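Local coordinates for adenylate kinase (Thermus thermophilus, PDB 3CM0), which catalyses the reversible transfer of the terminal phosphate between ATP and AMP, giving two ADP and balancing cellular adenine nucleotides, at residues A[6-11]-A[84-89]; A[91-96]-A[155-160]; A[112-117]-A[168-173]; A[18-23]-A[175-180]. All blocks are in the same frame, centred on the assembly; numbering follows the deposited sequence.

Contact 1. Residues A[6-11]-A[84-89]; sequences AVIFLG and GFPRTL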
loop_
_atom_site.group_PDB
_atom_site.type_symbol
_atom_site.label_atom_id
_atom_site.label_comp_id
_atom_site.label_asym_id
_atom_site.label_seq_id
_atom_site.Cartn_x
_atom_site.Cartn_y
_atom_site.Cartn_z
ATOM N N ALA A 6 -0.819 -3.651 -13.006
ATOM C CA ALA A 6 -0.788 -3.467 -11.562
ATOM C C ALA A 6 -0.400 -2.031 -11.230
ATOM O O ALA A 6 0.293 -1.380 -12.008
ATOM C CB ALA A 6 0.261 -4.426 -10.925
ATOM N N VAL A 7 -0.900 -1.561 -10.090
ATOM C CA VAL A 7 -0.490 -0.259 -9.555
ATOM C C VAL A 7 -0.182 -0.426 -8.078
ATOM O O VAL A 7 -0.918 -1.090 -7.351
ATOM C CB VAL A 7 -1.570 0.836 -9.720
ATOM C CG1 VAL A 7 -1.029 2.168 -9.132
ATOM C CG2 VAL A 7 -1.863 1.052 -11.199
ATOM N N ILE A 8 0.928 0.172 -7.618
ATOM C CA ILE A 8 1.302 0.107 -6.231
ATOM C C ILE A 8 1.251 1.518 -5.670
ATOM O O ILE A 8 1.724 2.442 -6.328
ATOM C CB ILE A 8 2.769 -0.419 -6.088
ATOM C CG1 ILE A 8 2.825 -1.902 -6.506
ATOM C CG2 ILE A 8 3.241 -0.269 -4.670
ATOM C CD1 ILE A 8 4.319 -2.464 -6.692
ATOM N N PHE A 9 0.643 1.685 -4.500
ATOM C CA PHE A 9 0.593 3.020 -3.849
ATOM C C PHE A 9 1.471 3.079 -2.601
ATOM O O PHE A 9 1.371 2.212 -1.733
ATOM C CB PHE A 9 -0.855 3.353 -3.400
ATOM C CG PHE A 9 -1.743 3.810 -4.500
ATOM C CD1 PHE A 9 -2.011 5.169 -4.669
ATOM C CD2 PHE A 9 -2.323 2.897 -5.382
ATOM C CE1 PHE A 9 -2.856 5.593 -5.688
ATOM C CE2 PHE A 9 -3.162 3.320 -6.398
ATOM C CZ PHE A 9 -3.432 4.663 -6.558
ATOM N N LEU A 10 2.305 4.126 -2.495
ATOM C CA LEU A 10 3.157 4.363 -1.325
ATOM C C LEU A 10 2.885 5.816 -0.819
ATOM O O LEU A 10 2.590 6.730 -1.594
ATOM C CB LEU A 10 4.643 4.248 -1.675
ATOM C CG LEU A 10 5.146 2.902 -2.243
ATOM C CD1 LEU A 10 6.611 3.054 -2.592
ATOM C CD2 LEU A 10 4.936 1.766 -1.231
ATOM N N GLY A 11 2.952 6.013 0.474
ATOM C CA GLY A 11 2.726 7.360 0.986
ATOM C C GLY A 11 2.645 7.327 2.487
ATOM O O GLY A 11 2.316 6.299 3.066
ATOM N N GLY A 84 -0.318 -0.743 0.852
ATOM C CA GLY A 84 0.112 -1.345 2.100
ATOM C C GLY A 84 1.038 -2.541 1.867
ATOM O O GLY A 84 1.375 -3.268 2.817
ATOM N N PHE A 85 1.423 -2.750 0.600
ATOM C CA PHE A 85 2.324 -3.826 0.180
ATOM C C PHE A 85 2.996 -3.406 -1.142
ATOM O O PHE A 85 2.351 -2.822 -2.004
ATOM C CB PHE A 85 1.555 -5.148 -0.016
ATOM C CG PHE A 85 2.436 -6.334 -0.240
ATOM C CD1 PHE A 85 2.816 -6.696 -1.519
ATOM C CD2 PHE A 85 2.912 -7.078 0.840
ATOM C CE1 PHE A 85 3.666 -7.781 -1.738
ATOM C CE2 PHE A 85 3.761 -8.162 0.631
ATOM C CZ PHE A 85 4.136 -8.512 -0.658
ATOM N N PRO A 86 4.313 -3.686 -1.320
ATOM C CA PRO A 86 5.204 -4.362 -0.370
ATOM C C PRO A 86 5.605 -3.470 0.794
ATOM O O PRO A 86 5.492 -2.248 0.719
ATOM C CB PRO A 86 6.428 -4.748 -1.224
ATOM C CG PRO A 86 6.541 -3.618 -2.188
ATOM C CD PRO A 86 5.023 -3.341 -2.564
ATOM N N ARG A 87 6.048 -4.113 1.874
ATOM C CA ARG A 87 6.506 -3.395 3.055
ATOM C C ARG A 87 8.026 -3.502 3.142
ATOM O O ARG A 87 8.670 -2.663 3.740
ATOM C CB ARG A 87 5.884 -3.986 4.331
ATOM C CG ARG A 87 4.383 -3.748 4.469
ATOM C CD ARG A 87 3.836 -4.443 5.722
ATOM N NE ARG A 87 3.787 -5.910 5.619
ATOM C CZ ARG A 87 2.848 -6.598 4.967
ATOM N NH1 ARG A 87 1.858 -5.977 4.340
ATOM N NH2 ARG A 87 2.889 -7.923 4.951
ATOM N N THR A 88 8.595 -4.540 2.547
ATOM C CA THR A 88 10.040 -4.732 2.598
ATOM C C THR A 88 10.631 -4.915 1.220
ATOM O O THR A 88 9.944 -5.247 0.268
ATOM C CB THR A 88 10.414 -5.986 3.382
ATOM O OG1 THR A 88 10.003 -7.144 2.625
ATOM C CG2 THR A 88 9.702 -6.014 4.749
ATOM N N LEU A 89 11.936 -4.731 1.117
ATOM C CA LEU A 89 12.603 -4.932 -0.157
ATOM C C LEU A 89 12.488 -6.380 -0.624
ATOM O O LEU A 89 12.343 -6.646 -1.797
ATOM C CB LEU A 89 14.086 -4.531 0.011
ATOM C CG LEU A 89 14.894 -4.114 -1.203
ATOM C CD1 LEU A 89 14.139 -3.048 -1.991
ATOM C CD2 LEU A 89 16.290 -3.556 -0.713
#

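Contact 2. Residues A[91-96]-A[155-160]; sequences QAEALD and VGYYEA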
loop_
_atom_site.group_PDB
_atom_site.type_symbol
_atom_site.label_atom_id
_atom_site.label_comp_id
_atom_site.label_asym_id
_atom_site.label_seq_id
_atom_site.Cartn_x
_atom_site.Cartn_y
_atom_site.Cartn_z
ATOM N N GLN A 91 10.020 -8.331 -0.178
ATOM C CA GLN A 91 8.670 -8.473 -0.744
ATOM C C GLN A 91 8.590 -7.759 -2.098
ATOM O O GLN A 91 7.919 -8.227 -3.034
ATOM C CB GLN A 91 7.640 -7.893 0.246
ATOM C CG GLN A 91 7.393 -8.766 1.460
ATOM C CD GLN A 91 6.685 -8.004 2.586
ATOM O OE1 GLN A 91 6.384 -6.835 2.433
ATOM N NE2 GLN A 91 6.427 -8.670 3.706
ATOM N N ALA A 92 9.278 -6.625 -2.228
ATOM C CA ALA A 92 9.244 -5.899 -3.504
ATOM C C ALA A 92 9.868 -6.761 -4.576
ATOM O O ALA A 92 9.366 -6.851 -5.699
ATOM C CB ALA A 92 10.012 -4.552 -3.411
ATOM N N GLU A 93 11.008 -7.371 -4.258
ATOM C CA GLU A 93 11.659 -8.225 -5.235
ATOM C C GLU A 93 10.793 -9.446 -5.628
ATOM O O GLU A 93 10.626 -9.762 -6.812
ATOM C CB GLU A 93 12.997 -8.673 -4.655
ATOM C CG GLU A 93 13.979 -7.477 -4.601
ATOM C CD GLU A 93 15.342 -7.861 -4.023
ATOM O OE1 GLU A 93 15.564 -9.078 -3.862
ATOM O OE2 GLU A 93 16.185 -6.956 -3.756
ATOM N N ALA A 94 10.231 -10.099 -4.626
ATOM C CA ALA A 94 9.381 -11.270 -4.863
ATOM C C ALA A 94 8.159 -10.875 -5.687
ATOM O O ALA A 94 7.735 -11.604 -6.581
ATOM C CB ALA A 94 8.958 -11.870 -3.539
ATOM N N LEU A 95 7.582 -9.705 -5.399
ATOM C CA LEU A 95 6.413 -9.276 -6.161
ATOM C C LEU A 95 6.780 -9.013 -7.597
ATOM O O LEU A 95 6.018 -9.329 -8.514
ATOM C CB LEU A 95 5.794 -8.014 -5.523
ATOM C CG LEU A 95 4.610 -7.381 -6.256
ATOM C CD1 LEU A 95 3.466 -8.464 -6.327
ATOM C CD2 LEU A 95 4.090 -6.119 -5.519
ATOM N N ASP A 96 7.956 -8.432 -7.847
ATOM C CA ASP A 96 8.326 -8.174 -9.235
ATOM C C ASP A 96 8.459 -9.484 -10.012
ATOM O O ASP A 96 8.096 -9.563 -11.197
ATOM C CB ASP A 96 9.649 -7.411 -9.316
ATOM C CG ASP A 96 9.459 -5.879 -9.364
ATOM O OD1 ASP A 96 8.307 -5.364 -9.336
ATOM O OD2 ASP A 96 10.499 -5.191 -9.425
ATOM N N VAL A 155 11.525 3.247 -2.317
ATOM C CA VAL A 155 11.552 4.338 -3.285
ATOM C C VAL A 155 12.781 4.174 -4.203
ATOM O O VAL A 155 12.687 4.323 -5.413
ATOM C CB VAL A 155 11.591 5.702 -2.551
ATOM C CG1 VAL A 155 11.757 6.823 -3.560
ATOM C CG2 VAL A 155 10.307 5.880 -1.762
ATOM N N GLY A 156 13.937 3.856 -3.618
ATOM C CA GLY A 156 15.140 3.660 -4.412
ATOM C C GLY A 156 15.015 2.490 -5.376
ATOM O O GLY A 156 15.453 2.563 -6.523
ATOM N N TYR A 157 14.398 1.415 -4.901
ATOM C CA TYR A 157 14.192 0.214 -5.717
ATOM C C TYR A 157 13.354 0.528 -6.958
ATOM O O TYR A 157 13.687 0.157 -8.098
ATOM C CB TYR A 157 13.462 -0.827 -4.881
ATOM C CG TYR A 157 13.194 -2.099 -5.625
ATOM C CD1 TYR A 157 14.174 -3.088 -5.729
ATOM C CD2 TYR A 157 11.956 -2.330 -6.223
ATOM C CE1 TYR A 157 13.921 -4.290 -6.410
ATOM C CE2 TYR A 157 11.701 -3.531 -6.924
ATOM C CZ TYR A 157 12.686 -4.499 -7.003
ATOM O OH TYR A 157 12.416 -5.680 -7.655
ATOM N N TYR A 158 12.252 1.252 -6.755
ATOM C CA TYR A 158 11.402 1.559 -7.895
ATOM C C TYR A 158 11.920 2.693 -8.768
ATOM O O TYR A 158 11.722 2.665 -9.977
ATOM C CB TYR A 158 9.969 1.858 -7.407
ATOM C CG TYR A 158 9.329 0.611 -6.840
ATOM C CD1 TYR A 158 9.150 -0.529 -7.662
ATOM C CD2 TYR A 158 8.882 0.559 -5.518
ATOM C CE1 TYR A 158 8.521 -1.678 -7.151
ATOM C CE2 TYR A 158 8.261 -0.579 -5.017
ATOM C CZ TYR A 158 8.076 -1.682 -5.827
ATOM O OH TYR A 158 7.431 -2.812 -5.332
ATOM N N GLU A 159 12.563 3.695 -8.170
ATOM C CA GLU A 159 13.129 4.783 -8.969
ATOM C C GLU A 159 14.227 4.236 -9.930
ATOM O O GLU A 159 14.326 4.655 -11.095
ATOM C CB GLU A 159 13.706 5.865 -8.031
ATOM C CG GLU A 159 14.190 7.117 -8.777
ATOM C CD GLU A 159 14.558 8.245 -7.830
ATOM O OE1 GLU A 159 13.680 8.694 -7.061
ATOM O OE2 GLU A 159 15.728 8.683 -7.856
ATOM N N ALA A 160 15.003 3.263 -9.458
ATOM C CA ALA A 160 16.077 2.685 -10.296
ATOM C C ALA A 160 15.491 1.994 -11.530
ATOM O O ALA A 160 16.148 1.837 -12.557
ATOM C CB ALA A 160 16.887 1.703 -9.483
HETATM O O HOH W 1 7.521 -5.019 -6.821
#

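Contact 3. Residues A[112-117]-A[168-173]; sequences VEVPEE and DGLGTP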
loop_
_atom_site.group_PDB
_atom_site.type_symbol
_atom_site.label_atom_id
_atom_site.label_comp_id
_atom_site.label_asym_id
_atom_site.label_seq_id
_atom_site.Cartn_x
_atom_site.Cartn_y
_atom_site.Cartn_z
ATOM N N VAL A 112 2.748 9.436 -3.042
ATOM C CA VAL A 112 2.050 10.684 -2.733
ATOM C C VAL A 112 2.906 11.496 -1.778
ATOM O O VAL A 112 3.219 11.051 -0.677
ATOM C CB VAL A 112 0.673 10.397 -2.101
ATOM C CG1 VAL A 112 -0.099 11.723 -1.887
ATOM C CG2 VAL A 112 -0.125 9.447 -3.028
ATOM N N GLU A 113 3.243 12.723 -2.204
ATOM C CA GLU A 113 4.145 13.583 -1.430
ATOM C C GLU A 113 3.420 14.808 -0.904
ATOM O O GLU A 113 2.710 15.480 -1.653
ATOM C CB GLU A 113 5.295 14.035 -2.342
ATOM C CG GLU A 113 6.076 12.865 -2.944
ATOM C CD GLU A 113 7.260 13.324 -3.802
ATOM O OE1 GLU A 113 7.167 14.403 -4.438
ATOM O OE2 GLU A 113 8.255 12.587 -3.868
ATOM N N VAL A 114 3.635 15.090 0.371
ATOM C CA VAL A 114 2.956 16.221 1.035
ATOM C C VAL A 114 3.956 16.854 1.981
ATOM O O VAL A 114 4.716 16.155 2.619
ATOM C CB VAL A 114 1.737 15.714 1.853
ATOM C CG1 VAL A 114 1.034 16.881 2.548
ATOM C CG2 VAL A 114 0.739 14.999 0.908
ATOM N N PRO A 115 3.971 18.201 2.073
ATOM C CA PRO A 115 4.916 18.869 2.979
ATOM C C PRO A 115 4.646 18.359 4.396
ATOM O O PRO A 115 3.488 18.239 4.799
ATOM C CB PRO A 115 4.558 20.348 2.821
ATOM C CG PRO A 115 4.078 20.446 1.467
ATOM C CD PRO A 115 3.238 19.174 1.255
ATOM N N GLU A 116 5.701 18.124 5.171
ATOM C CA GLU A 116 5.525 17.561 6.495
ATOM C C GLU A 116 4.691 18.429 7.406
ATOM O O GLU A 116 3.923 17.914 8.202
ATOM C CB GLU A 116 6.876 17.254 7.153
ATOM C CG GLU A 116 6.696 16.608 8.530
ATOM C CD GLU A 116 7.974 16.009 9.113
ATOM O OE1 GLU A 116 7.995 15.728 10.332
ATOM O OE2 GLU A 116 8.946 15.806 8.358
ATOM N N GLU A 117 4.825 19.745 7.290
ATOM C CA GLU A 117 4.017 20.610 8.145
ATOM C C GLU A 117 2.512 20.386 7.904
ATOM O O GLU A 117 1.712 20.438 8.838
ATOM C CB GLU A 117 4.396 22.086 7.915
ATOM C CG GLU A 117 4.375 22.494 6.442
ATOM C CD GLU A 117 5.736 22.385 5.711
ATOM O OE1 GLU A 117 6.449 21.342 5.790
ATOM O OE2 GLU A 117 6.083 23.368 5.030
ATOM N N ASP A 168 2.040 15.146 -6.451
ATOM C CA ASP A 168 1.802 16.210 -5.443
ATOM C C ASP A 168 0.478 15.905 -4.731
ATOM O O ASP A 168 -0.587 15.948 -5.332
ATOM C CB ASP A 168 1.766 17.548 -6.187
ATOM C CG ASP A 168 1.368 18.737 -5.303
ATOM O OD1 ASP A 168 1.236 18.564 -4.079
ATOM O OD2 ASP A 168 1.194 19.857 -5.866
ATOM N N GLY A 169 0.549 15.591 -3.442
ATOM C CA GLY A 169 -0.658 15.237 -2.703
ATOM C C GLY A 169 -1.397 16.360 -2.002
ATOM O O GLY A 169 -2.330 16.117 -1.222
ATOM N N LEU A 170 -0.977 17.590 -2.265
ATOM C CA LEU A 170 -1.656 18.755 -1.683
ATOM C C LEU A 170 -2.751 19.123 -2.680
ATOM O O LEU A 170 -2.546 19.032 -3.886
ATOM C CB LEU A 170 -0.689 19.937 -1.543
ATOM C CG LEU A 170 0.107 20.073 -0.258
ATOM C CD1 LEU A 170 0.778 21.456 -0.277
ATOM C CD2 LEU A 170 -0.831 19.941 0.979
ATOM N N GLY A 171 -3.920 19.542 -2.190
ATOM C CA GLY A 171 -4.996 19.891 -3.112
ATOM C C GLY A 171 -6.245 19.117 -2.729
ATOM O O GLY A 171 -6.236 18.425 -1.722
ATOM N N THR A 172 -7.325 19.243 -3.492
ATOM C CA THR A 172 -8.527 18.490 -3.139
ATOM C C THR A 172 -8.354 17.055 -3.610
ATOM O O THR A 172 -7.478 16.772 -4.411
ATOM C CB THR A 172 -9.761 19.021 -3.834
ATOM O OG1 THR A 172 -9.599 18.877 -5.248
ATOM C CG2 THR A 172 -9.985 20.510 -3.482
ATOM N N PRO A 173 -9.189 16.133 -3.114
ATOM C CA PRO A 173 -9.088 14.730 -3.531
ATOM C C PRO A 173 -9.169 14.632 -5.044
ATOM O O PRO A 173 -8.457 13.854 -5.686
ATOM C CB PRO A 173 -10.297 14.089 -2.851
ATOM C CG PRO A 173 -10.343 14.822 -1.547
ATOM C CD PRO A 173 -10.139 16.280 -1.994
#

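Contact 4. Residues A[18-23]-A[175-180]; sequences GTQASR and EVYARI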
loop_
_atom_site.group_PDB
_atom_site.type_symbol
_atom_site.label_atom_id
_atom_site.label_comp_id
_atom_site.label_asym_id
_atom_site.label_seq_id
_atom_site.Cartn_x
_atom_site.Cartn_y
_atom_site.Cartn_z
ATOM N N GLY A 18 -4.577 5.793 0.643
ATOM C CA GLY A 18 -5.501 4.665 0.634
ATOM C C GLY A 18 -6.823 5.014 -0.020
ATOM O O GLY A 18 -7.409 4.233 -0.775
ATOM N N THR A 19 -7.316 6.202 0.292
ATOM C CA THR A 19 -8.553 6.654 -0.283
ATOM C C THR A 19 -8.409 6.810 -1.779
ATOM O O THR A 19 -9.354 6.500 -2.508
ATOM C CB THR A 19 -8.994 8.003 0.323
ATOM O OG1 THR A 19 -9.174 7.849 1.737
ATOM C CG2 THR A 19 -10.302 8.465 -0.304
ATOM N N GLN A 20 -7.240 7.271 -2.252
ATOM C CA GLN A 20 -7.039 7.443 -3.697
ATOM C C GLN A 20 -6.939 6.041 -4.359
ATOM O O GLN A 20 -7.413 5.839 -5.469
ATOM C CB GLN A 20 -5.735 8.212 -4.005
ATOM C CG GLN A 20 -5.737 9.685 -3.563
ATOM C CD GLN A 20 -6.754 10.498 -4.345
ATOM O OE1 GLN A 20 -7.264 10.042 -5.364
ATOM N NE2 GLN A 20 -7.053 11.709 -3.871
ATOM N N ALA A 21 -6.272 5.108 -3.691
ATOM C CA ALA A 21 -6.171 3.739 -4.230
ATOM C C ALA A 21 -7.588 3.176 -4.358
ATOM O O ALA A 21 -7.922 2.519 -5.332
ATOM C CB ALA A 21 -5.360 2.882 -3.278
ATOM N N SER A 22 -8.407 3.411 -3.337
ATOM C CA SER A 22 -9.778 2.900 -3.356
ATOM C C SER A 22 -10.609 3.520 -4.461
ATOM O O SER A 22 -11.456 2.857 -5.078
ATOM C CB SER A 22 -10.433 3.135 -2.003
ATOM O OG SER A 22 -9.892 2.253 -1.041
ATOM N N ARG A 23 -10.374 4.798 -4.734
ATOM C CA ARG A 23 -11.119 5.444 -5.795
ATOM C C ARG A 23 -10.677 4.992 -7.179
ATOM O O ARG A 23 -11.506 4.786 -8.066
ATOM C CB ARG A 23 -11.020 6.961 -5.683
ATOM C CG ARG A 23 -11.611 7.682 -6.894
ATOM C CD ARG A 23 -11.825 9.135 -6.548
ATOM N NE ARG A 23 -12.291 9.908 -7.689
ATOM C CZ ARG A 23 -12.342 11.239 -7.701
ATOM N NH1 ARG A 23 -11.964 11.927 -6.634
ATOM N NH2 ARG A 23 -12.742 11.879 -8.785
ATOM N N GLU A 175 -8.270 16.889 -7.259
ATOM C CA GLU A 175 -7.036 17.360 -7.894
ATOM C C GLU A 175 -5.926 16.308 -7.802
ATOM O O GLU A 175 -5.205 16.074 -8.766
ATOM C CB GLU A 175 -6.527 18.642 -7.236
ATOM C CG GLU A 175 -7.572 19.775 -7.307
ATOM C CD GLU A 175 -7.120 21.054 -6.613
ATOM O OE1 GLU A 175 -6.716 21.015 -5.435
ATOM O OE2 GLU A 175 -7.192 22.121 -7.258
ATOM N N VAL A 176 -5.782 15.711 -6.636
ATOM C CA VAL A 176 -4.732 14.692 -6.465
ATOM C C VAL A 176 -5.065 13.477 -7.355
ATOM O O VAL A 176 -4.191 12.902 -8.037
ATOM C CB VAL A 176 -4.654 14.280 -4.992
ATOM C CG1 VAL A 176 -3.619 13.120 -4.823
ATOM C CG2 VAL A 176 -4.214 15.496 -4.153
ATOM N N TYR A 177 -6.340 13.100 -7.382
ATOM C CA TYR A 177 -6.766 11.979 -8.225
ATOM C C TYR A 177 -6.428 12.220 -9.698
ATOM O O TYR A 177 -5.934 11.327 -10.413
ATOM C CB TYR A 177 -8.264 11.767 -8.060
ATOM C CG TYR A 177 -8.782 10.542 -8.769
ATOM C CD1 TYR A 177 -8.391 9.259 -8.357
ATOM C CD2 TYR A 177 -9.656 10.655 -9.843
ATOM C CE1 TYR A 177 -8.865 8.125 -9.002
ATOM C CE2 TYR A 177 -10.142 9.509 -10.501
ATOM C CZ TYR A 177 -9.741 8.256 -10.069
ATOM O OH TYR A 177 -10.217 7.123 -10.696
ATOM N N ALA A 178 -6.691 13.437 -10.178
ATOM C CA ALA A 178 -6.375 13.761 -11.564
ATOM C C ALA A 178 -4.877 13.612 -11.825
ATOM O O ALA A 178 -4.464 13.159 -12.896
ATOM C CB ALA A 178 -6.812 15.224 -11.909
ATOM N N ARG A 179 -4.055 14.034 -10.870
ATOM C CA ARG A 179 -2.611 13.922 -11.049
ATOM C C ARG A 179 -2.176 12.466 -11.077
ATOM O O ARG A 179 -1.274 12.094 -11.834
ATOM C CB ARG A 179 -1.865 14.653 -9.919
ATOM C CG ARG A 179 -2.071 16.179 -9.943
ATOM C CD ARG A 179 -1.599 16.823 -8.612
ATOM N NE ARG A 179 -1.910 18.256 -8.559
ATOM C CZ ARG A 179 -2.060 18.959 -7.441
ATOM N NH1 ARG A 179 -1.942 18.382 -6.238
ATOM N NH2 ARG A 179 -2.300 20.266 -7.529
ATOM N N ILE A 180 -2.792 11.644 -10.242
ATOM C CA ILE A 180 -2.425 10.215 -10.230
ATOM C C ILE A 180 -2.776 9.581 -11.595
ATOM O O ILE A 180 -1.972 8.844 -12.179
ATOM C CB ILE A 180 -3.184 9.478 -9.109
ATOM C CG1 ILE A 180 -2.606 9.881 -7.767
ATOM C CG2 ILE A 180 -3.149 7.920 -9.339
ATOM C CD1 ILE A 180 -3.503 9.551 -6.575
#

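Contact 1. Residues A[6-11]-A[84-89]
Ile8 and Pro86 meet with their side chains crossing at about a right angle. On the isoleucine the contact is carried by CG2, which stands anti to the backbone N and beside the carbonyl carbon. From there Ile8 CG2 lies 3.8 Å from Phe85 O and 4.1 Å from Pro86 CD, so one methyl rests against the Phe85-Pro86 peptide, which is cis. Leu10, two residues on along the strand, sends CD2 to 4.5 Å from Pro86 O, a looser touch. Between them Phe9 carries its ring away from residues 84-89. Here strand 4-10 of the parallel sheet runs out towards the P-loop of this P-loop NTPase fold, and residues 84-87, predicted to bind AMP, follow the neighbouring strand 79-83. The two backbones have drawn apart: Phe9 O is 4.3 Å from Gly84 N, and neither atom, nor Phe85 O, finds a hydrogen-bond partner in the model although all three are buried. Phe85 turns its CB away from the strand, and its ring packs on Ile68, Leu69 and Ile72 of helix 65-75. One face of that ring is covered by Pro86 CB, 4.1 Å above the plane and displaced towards the rim, while Arg87 NH1 sits in plane at the edge. The same NH1 gives a bent hydrogen bond to Gly84 O, 3.1 Å long with 137° at the hydrogen; Gly84 O lies 20° out of the guanidinium plane. At the backbone angles of Gly84 (phi 102°) a CB would jam against the preceding carbonyl O.

Contact 2. Residues A[91-96]-A[155-160]
Tyr157 and Asp96 reach towards each other tip to tip across two neighbouring helices of the CORE domain, 89-101 and 137-160, which both send side chains to Ile8 on one face of the parallel sheet of this P-loop NTPase fold. The segment axes come within 11.3 Å at an angle of 35°, and the two tyrosines span the distance between them. In Tyr157, CG anti to the backbone N sends the ring towards helix 89-101. Tyr157 OH donates to Asp96 OD2 over 2.7 Å, meeting the carboxylate from above, 43° out of its plane. Ala92 CB covers one face of the ring towards the rim, 4.0 Å from Tyr157 CE2. Glu93 comes in obliquely, and Glu93 CG lies 3.7 Å from Tyr157 CE1. A phenylalanine in place of Tyr157 would lack the hydroxyl and would probably leave Asp96 OD2 without its short bond, the carboxylate then held mainly through the water on OD1, Arg161 being a long, weak ion-pair partner of OD2. Tyr158 puts CG beside the backbone N instead (chi1 -67°), and one face of its ring takes Tyr157 CD2 towards the rim. Tyr158 OH lies 3.7 Å from Ala92 CB and donates to a water, 2.7 Å away, whose own hydrogens go to Ala92 O at 2.8 Å and Asp96 OD1 at 2.7 Å.

Contact 3. Residues A[112-117]-A[168-173]
Leu170 and Pro115 point their side chains at each other, tip to tip, just beyond the ends of the neighbouring parallel strands 104-113 and 164-168. From CB, the leucine chain swings so that CG is anti to the carbonyl carbon, beside the backbone N, and there CG meets Pro115 CD at 3.6 Å. Its first branch, CD1, lies 3.7 Å from Pro115 CD, with Pro115 CG also near. The other branch, CD2, turns to Val114 and lies 3.9 Å from Val114 CG1, the two side chains crossing obliquely. Next in the chain after Leu170 comes Gly171, predicted to bind ATP, and Val112 and Val114 touch Ala15 of the same predicted site. Glu113 and Asp168 form a parallel bridge between strand 104-113 and edge strand 164-168, where Gly169 N donates to Glu113 O, 2.8 Å away, with 161° at the hydrogen. Gly169 fits tightly, its CA 3.7 Å from Val112 CG1; a CB on it would collide with that methyl and with Val114 CG2. Asp168 OD1 closes an Asx turn, accepting from Leu170 N at 3.0 Å from above the carboxylate plane. The carboxylate of Glu113 goes to Arg166 in a salt bridge. With a single hydrogen bond across, the segments probably rely largely on apolar packing and the close fit at Gly169.

Contact 4. Residues A[18-23]-A[175-180]
Arg23 lies flat on Tyr177, its guanidinium stacked on the phenol ring with centres 4.0 Å apart and planes at 19°. The chain runs extended from CG to NE, which lays it across the ring face: CG makes a CH-pi contact, 3.9 Å from the Tyr177 ring centroid, NE stands over the centre of the face, and CZ, off-centre, adds a cation-pi interaction. Gln20 comes to the edge of the same ring, with Gln20 OE1 3.3 Å from Tyr177 CD1. Its chain bends at chi2 (-66°), and along it CB lies 3.7 Å from Ile180 CD1; at the far end Gln20 NE2 is 3.7 Å from Val176 CB. No hydrogen bond joins the two segments directly; the polar ends are held from one step further out. Glu27 takes Arg23 NE in a salt bridge with OE2 and Tyr177 OH in a hydrogen bond with OE1, Asp174 pairs with Arg23 NH1, and Pro173 O accepts from Gln20 NE2. Helix 17-28, whose first turn includes the end of the P-loop with Gly18 and Thr19, predicted to bind ATP, packs here against the C-terminal helix 173-184, the segment axes crossing at -62°. An alanine in place of Tyr177 would probably leave the guanidinium without its flat support and Glu27 OE1 without the phenol hydroxyl, opening a gap beside Gln20. With two acids, Glu27 and Asp174, paired to Arg23, its positive charge is likely to be well balanced, and Glu27, gripping both partners, would help to fix how the guanidinium and ring are turned.

Overall arrangement
From the N terminus, strand 4-10 opens contact 1, and helix 17-28 opens contact 4 before contact 1 closes at residues 84-89, so these two cross. Contact 1 encloses the NMP region; the other three enclose the LID. Contact 2 then opens on helix 89-101 and contact 3 at the end of strand 104-113; they cross in turn, closing on helix 137-160 and at residues 168-173, both within the span of contact 4, which ends on helix 173-184. Phe9 touches Ala21 and Ile180 of contact 4; contact 2 leans on strand 4-10 and the loop after strand 79-83; Leu10 and Val112 link contacts 1 and 3 across neighbouring strands; residues 168-173 lead into the helix of contact 4.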